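Nitronate monooxygenase family protein (Pseudomonas aeruginosa, PDB 4QIT) uses FMN and molecular oxygen to oxidatively denitrify alkyl nitronates, with the toxin propionate 3-nitronate as its best and presumed physiological substrate. Local coordinates at residues Pro20-Met26 against Val242-Phe248. The protein carries 1 engineered substitution. Numbering follows the deposited sequence.
With FMN (flavin mononucleotide), chain C.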
loop_
_atom_site.group_PDB
_atom_site.type_symbol
_atom_site.label_atom_id
_atom_site.label_comp_id
_atom_site.label_asym_id
_atom_site.label_seq_id
_atom_site.Cartn_x
_atom_site.Cartn_y
_atom_site.Cartn_z
ATOM N N PRO A 20 6.350 -22.072 8.148
ATOM C CA PRO A 20 5.312 -21.052 8.376
ATOM C C PRO A 20 4.895 -20.350 7.087
ATOM O O PRO A 20 4.910 -19.112 7.007
ATOM C CB PRO A 20 6.014 -20.066 9.312
ATOM C CG PRO A 20 7.445 -20.116 8.862
ATOM C CD PRO A 20 7.693 -21.574 8.503
ATOM N N ILE A 21 4.510 -21.144 6.094
ATOM C CA ILE A 21 4.203 -20.612 4.765
ATOM C C ILE A 21 2.901 -21.230 4.307
ATOM O O ILE A 21 2.791 -22.455 4.188
ATOM C CB ILE A 21 5.317 -20.959 3.749
ATOM C CG1 ILE A 21 6.663 -20.397 4.223
ATOM C CG2 ILE A 21 4.967 -20.407 2.372
ATOM C CD1 ILE A 21 7.847 -20.905 3.423
ATOM N N ILE A 22 1.905 -20.383 4.075
ATOM C CA ILE A 22 0.618 -20.818 3.563
ATOM C C ILE A 22 0.549 -20.448 2.086
ATOM O O ILE A 22 0.770 -19.284 1.731
ATOM C CB ILE A 22 -0.546 -20.102 4.287
ATOM C CG1 ILE A 22 -0.448 -20.288 5.804
ATOM C CG2 ILE A 22 -1.896 -20.591 3.758
ATOM C CD1 ILE A 22 -1.565 -19.581 6.573
ATOM N N GLN A 23 0.265 -21.421 1.219
ATOM C CA GLN A 23 -0.047 -21.107 -0.170
ATOM C C GLN A 23 -1.500 -20.657 -0.191
ATOM O O GLN A 23 -2.377 -21.396 0.237
ATOM C CB GLN A 23 0.194 -22.312 -1.090
ATOM C CG GLN A 23 -0.646 -22.325 -2.375
ATOM C CD GLN A 23 -1.847 -23.252 -2.265
ATOM O OE1 GLN A 23 -1.720 -24.395 -1.804
ATOM N NE2 GLN A 23 -3.021 -22.765 -2.665
ATOM N N ALA A 24 -1.744 -19.431 -0.649
ATOM C CA ALA A 24 -3.069 -18.826 -0.508
ATOM C C ALA A 24 -4.157 -19.587 -1.248
ATOM O O ALA A 24 -3.953 -20.040 -2.376
ATOM C CB ALA A 24 -3.041 -17.368 -0.969
ATOM N N PRO A 25 -5.329 -19.726 -0.616
ATOM C CA PRO A 25 -6.460 -20.233 -1.385
ATOM C C PRO A 25 -6.786 -19.202 -2.436
ATOM O O PRO A 25 -6.755 -17.997 -2.168
ATOM C CB PRO A 25 -7.597 -20.302 -0.362
ATOM C CG PRO A 25 -7.198 -19.375 0.735
ATOM C CD PRO A 25 -5.697 -19.339 0.756
ATOM N N MET A 26 -7.041 -19.683 -3.638
ATOM C CA MET A 26 -7.224 -18.818 -4.781
ATOM C C MET A 26 -8.290 -19.412 -5.658
ATOM O O MET A 26 -8.008 -20.298 -6.462
ATOM C CB MET A 26 -5.908 -18.678 -5.555
ATOM C CG MET A 26 -4.818 -17.925 -4.792
ATOM S SD MET A 26 -3.311 -17.756 -5.764
ATOM C CE MET A 26 -2.585 -19.392 -5.567
ATOM N N VAL A 242 3.481 -16.442 6.859
ATOM C CA VAL A 242 3.102 -15.695 5.663
ATOM C C VAL A 242 2.095 -16.478 4.832
ATOM O O VAL A 242 2.019 -17.718 4.910
ATOM C CB VAL A 242 4.331 -15.339 4.781
ATOM C CG1 VAL A 242 5.326 -14.514 5.585
ATOM C CG2 VAL A 242 4.998 -16.601 4.204
ATOM N N GLN A 243 1.307 -15.747 4.052
ATOM C CA GLN A 243 0.389 -16.344 3.098
ATOM C C GLN A 243 0.697 -15.717 1.748
ATOM O O GLN A 243 0.754 -14.481 1.628
ATOM C CB GLN A 243 -1.064 -16.080 3.498
ATOM C CG GLN A 243 -2.069 -16.587 2.479
ATOM C CD GLN A 243 -3.444 -16.765 3.085
ATOM O OE1 GLN A 243 -3.599 -17.428 4.112
ATOM N NE2 GLN A 243 -4.449 -16.160 2.463
ATOM N N MET A 244 0.917 -16.576 0.749
ATOM C CA MET A 244 1.438 -16.169 -0.553
ATOM C C MET A 244 0.578 -16.742 -1.665
ATOM O O MET A 244 0.420 -17.958 -1.759
ATOM C CB MET A 244 2.889 -16.663 -0.704
ATOM C CG MET A 244 3.852 -16.006 0.279
ATOM S SD MET A 244 5.472 -16.792 0.357
ATOM C CE MET A 244 6.088 -16.405 -1.272
ATOM N N GLY A 245 0.010 -15.866 -2.492
ATOM C CA GLY A 245 -0.827 -16.292 -3.597
ATOM C C GLY A 245 -0.113 -16.178 -4.935
ATOM O O GLY A 245 0.137 -17.180 -5.614
ATOM N N THR A 246 0.218 -14.946 -5.310
ATOM C CA THR A 246 0.814 -14.677 -6.620
ATOM C C THR A 246 2.036 -15.557 -6.893
ATOM O O THR A 246 2.215 -16.055 -8.008
ATOM C CB THR A 246 1.191 -13.192 -6.734
ATOM O OG1 THR A 246 0.009 -12.407 -6.545
ATOM C CG2 THR A 246 1.776 -12.872 -8.103
ATOM N N ALA A 247 2.842 -15.795 -5.862
ATOM C CA ALA A 247 4.046 -16.628 -6.016
ATOM C C ALA A 247 3.753 -18.050 -6.509
ATOM O O ALA A 247 4.623 -18.674 -7.138
ATOM C CB ALA A 247 4.827 -16.678 -4.726
ATOM N N PHE A 248 2.547 -18.556 -6.240
ATOM C CA PHE A 248 2.199 -19.934 -6.602
ATOM C C PHE A 248 1.377 -20.050 -7.880
ATOM O O PHE A 248 1.096 -21.158 -8.336
ATOM C CB PHE A 248 1.497 -20.665 -5.444
ATOM C CG PHE A 248 2.413 -20.985 -4.292
ATOM C CD1 PHE A 248 3.171 -22.149 -4.298
ATOM C CD2 PHE A 248 2.548 -20.105 -3.234
ATOM C CE1 PHE A 248 4.027 -22.453 -3.252
ATOM C CE2 PHE A 248 3.401 -20.395 -2.178
ATOM C CZ PHE A 248 4.150 -21.570 -2.195
HETATM N N1 FMN C . -8.297 -15.034 -0.876
HETATM C C2 FMN C . -9.416 -15.718 -0.420
HETATM O O2 FMN C . -9.748 -15.600 0.753
HETATM N N3 FMN C . -10.140 -16.548 -1.246
HETATM C C4 FMN C . -9.755 -16.670 -2.565
HETATM O O4 FMN C . -10.377 -17.387 -3.344
HETATM C C4A FMN C . -8.648 -15.981 -3.026
HETATM N N5 FMN C . -8.296 -16.124 -4.343
HETATM C C5A FMN C . -7.192 -15.477 -4.843
HETATM C C6 FMN C . -6.868 -15.664 -6.179
HETATM C C7 FMN C . -5.762 -15.047 -6.726
HETATM C C7M FMN C . -5.463 -15.318 -8.173
HETATM C C8 FMN C . -4.979 -14.207 -5.933
HETATM C C8M FMN C . -3.783 -13.513 -6.521
HETATM C C9 FMN C . -5.314 -14.016 -4.588
HETATM C C9A FMN C . -6.426 -14.656 -4.028
HETATM N N10 FMN C . -6.783 -14.494 -2.688
HETATM C C10 FMN C . -7.904 -15.156 -2.192
HETATM C "C1'" FMN C . -5.983 -13.582 -1.792
HETATM C "C2'" FMN C . -4.903 -14.306 -1.008
HETATM O "O2'" FMN C . -5.493 -15.022 0.046
HETATM C "C3'" FMN C . -3.911 -13.321 -0.404
HETATM O "O3'" FMN C . -4.558 -12.237 0.228
HETATM C "C4'" FMN C . -3.072 -12.764 -1.533
HETATM O "O4'" FMN C . -2.840 -13.777 -2.494
HETATM C "C5'" FMN C . -1.737 -12.313 -0.967
HETATM O "O5'" FMN C . -1.204 -11.475 -1.947
HETATM P P FMN C . -0.029 -11.955 -2.906
HETATM O O1P FMN C . 0.717 -13.091 -2.258
HETATM O O2P FMN C . 0.824 -10.752 -3.172
HETATM O O3P FMN C . -0.712 -12.438 -4.142
#
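This contact closes the TIM barrel. The first barrel strand, 21-23, pairs in parallel with the last barrel strand, 241-244. Four backbone hydrogen bonds join them: V242 N to P20 O (3.0 Å), I22 N to V242 O (2.8 Å), M244 N to I22 O (2.9 Å) and A24 N to M244 O (2.8 Å). Q243, V242 and F248 lose the most surface here. Q243 points into the barrel with I22. Its OE1 lies 3.6 Å from I22 CG2, and its CG packs 3.7 Å from A24 CB. V242 is on the other face, where its CG2 lies 4.1 Å from I21 CG1. Both also touch I231 of helix 228-236, so this face packs against the outer helices. F248 lies just beyond the end of the strand. Its ring takes a CH-pi contact from Q23, with CB 3.9 Å from the ring centroid. V38 of helix 32-41 and L347 of helix 344-355 also touch F248. Beyond the C-terminal ends of the strands lies FMN, as is usual for TIM-barrel flavoenzymes. G245 N and T246 N bind its phosphate. A CB on G245 would clash with FMN O4'. Q243 reaches the ribityl chain, where its NE2 donates to FMN O2' at 2.9 Å.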